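Local coordinates for p800 reaction center core protein (Heliobacterium modesticaldum, PDB 5V8K), which forms the homodimeric core of the heliobacterial photosynthetic reaction center, carrying bacteriochlorophylls and a [4Fe-4S] cluster for light-driven charge separation, at the interface of chains A and B. Numbering follows the deposited sequence. Chains: chain A/B, p800 reaction center core protein.

Contact 1: the interface of chains A and B. Residues chain A 340, 344, 468, 502-503; chain B 514, 522-523, 526.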
loop_
_atom_site.group_PDB
_atom_site.type_symbol
_atom_site.label_atom_id
_atom_site.label_comp_id
_atom_site.label_asym_id
_atom_site.label_seq_id
_atom_site.Cartn_x
_atom_site.Cartn_y
_atom_site.Cartn_z
ATOM N N THR A 340 -6.780 16.041 14.311
ATOM C CA THR A 340 -6.737 16.067 12.851
ATOM C C THR A 340 -8.083 16.491 12.293
ATOM O O THR A 340 -8.157 17.336 11.395
ATOM C CB THR A 340 -6.354 14.682 12.301
ATOM O OG1 THR A 340 -5.013 14.363 12.661
ATOM C CG2 THR A 340 -6.444 14.582 10.779
ATOM N N ILE A 344 -8.784 19.781 10.107
ATOM C CA ILE A 344 -9.338 19.634 8.770
ATOM C C ILE A 344 -10.542 20.546 8.592
ATOM O O ILE A 344 -10.656 21.247 7.581
ATOM C CB ILE A 344 -9.705 18.169 8.497
ATOM C CG1 ILE A 344 -8.443 17.322 8.191
ATOM C CG2 ILE A 344 -10.680 18.034 7.307
ATOM C CD1 ILE A 344 -8.739 15.802 8.172
ATOM N N VAL A 468 -2.353 16.574 10.073
ATOM C CA VAL A 468 -2.291 17.650 9.087
ATOM C C VAL A 468 -1.739 18.908 9.727
ATOM O O VAL A 468 -1.447 18.920 10.929
ATOM C CB VAL A 468 -3.665 17.922 8.455
ATOM C CG1 VAL A 468 -4.140 16.692 7.723
ATOM C CG2 VAL A 468 -4.660 18.297 9.494
ATOM N N TYR A 502 2.198 15.012 9.514
ATOM C CA TYR A 502 2.996 14.242 8.560
ATOM C C TYR A 502 2.409 14.276 7.148
ATOM O O TYR A 502 3.150 14.244 6.152
ATOM C CB TYR A 502 3.142 12.801 9.044
ATOM C CG TYR A 502 2.015 11.863 8.691
ATOM C CD1 TYR A 502 2.038 11.141 7.523
ATOM C CD2 TYR A 502 0.935 11.673 9.559
ATOM C CE1 TYR A 502 1.021 10.283 7.193
ATOM C CE2 TYR A 502 -0.096 10.802 9.235
ATOM C CZ TYR A 502 -0.045 10.114 8.054
ATOM O OH TYR A 502 -1.067 9.237 7.732
ATOM N N PHE A 503 1.090 14.292 7.036
ATOM C CA PHE A 503 0.451 14.298 5.721
ATOM C C PHE A 503 0.734 15.613 4.978
ATOM O O PHE A 503 1.072 15.608 3.789
ATOM C CB PHE A 503 -1.037 14.015 5.917
ATOM C CG PHE A 503 -1.859 13.941 4.667
ATOM C CD1 PHE A 503 -2.349 15.090 4.094
ATOM C CD2 PHE A 503 -2.255 12.709 4.136
ATOM C CE1 PHE A 503 -3.126 15.039 2.969
ATOM C CE2 PHE A 503 -3.071 12.652 2.974
ATOM C CZ PHE A 503 -3.492 13.820 2.403
ATOM N N PHE B 514 -8.165 20.487 0.779
ATOM C CA PHE B 514 -8.142 21.164 2.069
ATOM C C PHE B 514 -9.142 22.319 2.124
ATOM O O PHE B 514 -9.540 22.730 3.225
ATOM C CB PHE B 514 -6.727 21.694 2.410
ATOM C CG PHE B 514 -5.812 20.648 2.925
ATOM C CD1 PHE B 514 -5.823 20.306 4.275
ATOM C CD2 PHE B 514 -4.977 19.944 2.059
ATOM C CE1 PHE B 514 -5.020 19.270 4.759
ATOM C CE2 PHE B 514 -4.142 18.911 2.526
ATOM C CZ PHE B 514 -4.151 18.580 3.872
ATOM N N ILE B 522 -10.206 15.390 2.809
ATOM C CA ILE B 522 -8.999 14.916 3.483
ATOM C C ILE B 522 -9.352 13.840 4.519
ATOM O O ILE B 522 -8.668 12.817 4.627
ATOM C CB ILE B 522 -8.226 16.095 4.113
ATOM C CG1 ILE B 522 -7.817 17.098 3.035
ATOM C CG2 ILE B 522 -6.956 15.627 4.869
ATOM C CD1 ILE B 522 -6.954 16.586 1.934
ATOM N N GLN B 523 -10.400 14.065 5.314
ATOM C CA GLN B 523 -10.891 13.023 6.224
ATOM C C GLN B 523 -11.216 11.737 5.473
ATOM O O GLN B 523 -10.828 10.651 5.897
ATOM C CB GLN B 523 -12.107 13.529 7.003
ATOM C CG GLN B 523 -12.880 12.402 7.716
ATOM C CD GLN B 523 -13.612 12.840 8.929
ATOM O OE1 GLN B 523 -13.200 13.765 9.613
ATOM N NE2 GLN B 523 -14.685 12.119 9.261
ATOM N N LEU B 526 -7.869 10.035 4.497
ATOM C CA LEU B 526 -7.176 9.450 5.633
ATOM C C LEU B 526 -7.885 8.209 6.141
ATOM O O LEU B 526 -7.237 7.206 6.444
ATOM C CB LEU B 526 -7.043 10.462 6.764
ATOM C CG LEU B 526 -6.056 11.601 6.533
ATOM C CD1 LEU B 526 -6.241 12.635 7.627
ATOM C CD2 LEU B 526 -4.683 11.092 6.577
HETATM O O HOH W 1 -8.820 21.893 5.579
#
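A:Ile344 meets B:Ile522 and B:Leu526 where the two copies of this PsaA/PsaB-family protein, a type I reaction center core, pack as a homodimer. The patch is largely apolar: helix ends and loops of chain A, with A:Phe503, pack on helix 520-539 and the B:Phe514 loop. A:Ile344 closes helix 311-344 of one copy, and helix 520-539 of the other supplies B:Ile522, B:Gln523 and B:Leu526.

A:Ile344 buries 44 Å², more than any other residue of the patch. Its CG1 branch is anti to the carbonyl carbon (chi1 -77°) and runs on extended at chi2. This carries the terminal CD1 to the partner helix. CD1 of A:Ile344 lies 3.8 Å from CG2 of B:Ile522, and the two side chains cross obliquely. CD1 of A:Ile344 also comes 3.7 Å from the backbone N of B:Gln523. The long side chain of B:Gln523 leads away from this point and contributes little buried surface.

B:Leu526 hides 37 Å² and divides its two methyls between different neighbours. CD1 of B:Leu526 meets CG2 of A:Thr340 tip to tip at 3.7 Å. CD2 of B:Leu526 turns to the aromatic side and touches CD2 of A:Phe503 at 3.8 Å.

A:Phe503, near the start of helix 502-513, is the third main element with 32 Å². CG of A:Phe503 is anti to the backbone N (chi1 -178°), which directs the ring between B:Leu526 and B:Phe514. CE1 of A:Phe503 lies 3.8 Å from CZ of B:Phe514, and these two side chains slide past each other in opposite directions. B:Phe514 is backed from its own chain: CG1 of B:Ile522 sits over the centre of one ring face. CE1 of B:Phe514 touches CG1 of A:Val468 at 4.0 Å.

At the margin, one water lies between the carbonyl O atoms of A:Ile344 and B:Phe514, 2.8 Å from the former. It links the end of the chain A helix to the partner's loop.

Contact 2: the interface of chains A and B. Residues chain A 398, 434-435, 440, 443; chain B 542, 545, 548-549.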
loop_
_atom_site.group_PDB
_atom_site.type_symbol
_atom_site.label_atom_id
_atom_site.label_comp_id
_atom_site.label_asym_id
_atom_site.label_seq_id
_atom_site.Cartn_x
_atom_site.Cartn_y
_atom_site.Cartn_z
ATOM N N ARG A 398 6.581 -13.582 20.890
ATOM C CA ARG A 398 6.074 -14.847 20.364
ATOM C C ARG A 398 7.194 -15.713 19.764
ATOM O O ARG A 398 7.169 -16.941 19.915
ATOM C CB ARG A 398 4.968 -14.562 19.342
ATOM C CG ARG A 398 3.656 -14.017 19.986
ATOM C CD ARG A 398 2.696 -13.540 18.923
ATOM N NE ARG A 398 2.131 -14.634 18.143
ATOM C CZ ARG A 398 1.114 -14.479 17.295
ATOM N NH1 ARG A 398 0.570 -13.287 17.152
ATOM N NH2 ARG A 398 0.584 -15.516 16.637
ATOM N N SER A 434 1.896 -18.716 9.023
ATOM C CA SER A 434 2.817 -17.842 9.739
ATOM C C SER A 434 2.710 -17.931 11.253
ATOM O O SER A 434 2.739 -16.908 11.937
ATOM C CB SER A 434 2.645 -16.404 9.290
ATOM O OG SER A 434 3.176 -16.242 8.003
ATOM N N ILE A 435 2.630 -19.154 11.772
ATOM C CA ILE A 435 2.830 -19.410 13.189
ATOM C C ILE A 435 4.277 -19.763 13.577
ATOM O O ILE A 435 4.594 -19.803 14.784
ATOM C CB ILE A 435 1.861 -20.528 13.621
ATOM C CG1 ILE A 435 2.092 -21.826 12.821
ATOM C CG2 ILE A 435 0.425 -20.075 13.430
ATOM C CD1 ILE A 435 1.263 -23.023 13.307
ATOM N N GLN A 440 7.253 -14.963 12.570
ATOM C CA GLN A 440 7.109 -13.896 13.558
ATOM C C GLN A 440 8.281 -12.916 13.498
ATOM O O GLN A 440 8.118 -11.733 13.816
ATOM C CB GLN A 440 6.977 -14.479 14.965
ATOM C CG GLN A 440 5.687 -15.259 15.201
ATOM C CD GLN A 440 4.452 -14.368 15.075
ATOM O OE1 GLN A 440 4.353 -13.312 15.714
ATOM N NE2 GLN A 440 3.527 -14.770 14.221
ATOM N N LEU A 443 7.212 -10.559 10.894
ATOM C CA LEU A 443 6.132 -9.701 11.331
ATOM C C LEU A 443 6.669 -8.599 12.234
ATOM O O LEU A 443 6.188 -7.465 12.193
ATOM C CB LEU A 443 5.043 -10.547 12.049
ATOM C CG LEU A 443 3.723 -9.894 12.448
ATOM C CD1 LEU A 443 3.024 -9.282 11.211
ATOM C CD2 LEU A 443 2.754 -10.838 13.161
ATOM N N TYR B 542 -0.787 -14.657 6.636
ATOM C CA TYR B 542 -0.554 -14.493 8.064
ATOM C C TYR B 542 -1.785 -14.850 8.902
ATOM O O TYR B 542 -1.905 -14.411 10.051
ATOM C CB TYR B 542 -0.094 -13.060 8.353
ATOM C CG TYR B 542 1.416 -12.944 8.450
ATOM C CD1 TYR B 542 2.080 -13.277 9.610
ATOM C CD2 TYR B 542 2.168 -12.498 7.373
ATOM C CE1 TYR B 542 3.446 -13.221 9.702
ATOM C CE2 TYR B 542 3.555 -12.429 7.440
ATOM C CZ TYR B 542 4.192 -12.774 8.610
ATOM O OH TYR B 542 5.567 -12.697 8.689
ATOM N N SER B 545 -1.035 -16.721 12.318
ATOM C CA SER B 545 -0.532 -15.786 13.316
ATOM C C SER B 545 -1.681 -15.117 14.065
ATOM O O SER B 545 -1.674 -15.028 15.297
ATOM C CB SER B 545 0.335 -14.729 12.643
ATOM O OG SER B 545 0.853 -13.863 13.619
ATOM N N GLU B 548 -3.834 -17.388 16.421
ATOM C CA GLU B 548 -3.073 -17.658 17.634
ATOM C C GLU B 548 -3.050 -16.444 18.549
ATOM O O GLU B 548 -3.205 -16.572 19.763
ATOM C CB GLU B 548 -1.643 -18.071 17.241
ATOM C CG GLU B 548 -0.687 -18.441 18.353
ATOM C CD GLU B 548 0.649 -18.989 17.814
ATOM O OE1 GLU B 548 0.957 -20.167 18.128
ATOM O OE2 GLU B 548 1.378 -18.238 17.088
ATOM N N GLY B 549 -2.861 -15.251 17.984
ATOM C CA GLY B 549 -2.834 -14.052 18.798
ATOM C C GLY B 549 -4.214 -13.693 19.323
ATOM O O GLY B 549 -4.346 -13.100 20.396
HETATM O O HOH W 2 3.654 -17.158 17.460
#
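The ring of B:Tyr542 lies between A:Ser434 and A:Leu443. The hydroxyl OG of A:Ser434 stands 3.4 Å above the centre of one face. CD1 of A:Leu443 approaches the opposite face, offset toward the rim. CB of B:Ser545, from the ring's own chain, lies at the edge in the ring plane.

The guanidinium of A:Arg398 is the second flat group. OE1 of A:Gln440 lies over one face, toward the rim. The edge points at chain B. NH2 of A:Arg398 donates to the backbone O of B:Ser545 at 2.7 Å, in the carbonyl plane and on a lone pair. NH2 of A:Arg398 also donates to OE2 of B:Glu548 at 2.9 Å; this hydrogen bond is nearly straight (172° at H) and is also a salt bridge. This carboxylate oxygen uses its anti lone pair, and the guanidinium and carboxylate planes are 75° apart. A bend at chi3 (70°) in the otherwise extended outer part of the arginine chain helps to bring NH2 to both acceptors. A water also joins NE of A:Arg398 to OE2 of B:Glu548, lying 3.0 Å from NE.

B:Ser545 is held from its side chain too. NE2 of A:Gln440 donates to OG of B:Ser545 at 2.9 Å, nearly in the amide plane. NE2 of A:Gln440 also donates to the backbone O of A:Ser434 at 3.2 Å. These two bonds fix the rotation of the amide and tie the loop of A:Ser434 to the partner serine.

This polar patch anchors the start of helix 543-560 to the other copy in the homodimeric reaction center. A:Ser434 directly follows A:Cys433, a ligand of the [4Fe-4S] cluster, so the patch also ties that loop to the partner chain.

Contact 1 and contact 2 lie about 33 Å apart, measured between the centres of their C-alpha atoms. They share no residue. On chain B, contact 1 uses helix 520-539 and the loop of B:Phe514 before it; contact 2 uses the next helix, 543-560, with the short connection before it. On chain A the contributing elements are entirely different. One stretch of each subunit therefore meets its partner at widely separated levels of the dimer. Contact 1 is mainly apolar, whereas contact 2 is polar and charged. Two-fold symmetry gives each contact a twin, so each level carries two such patches, which probably add to the hold between subunits.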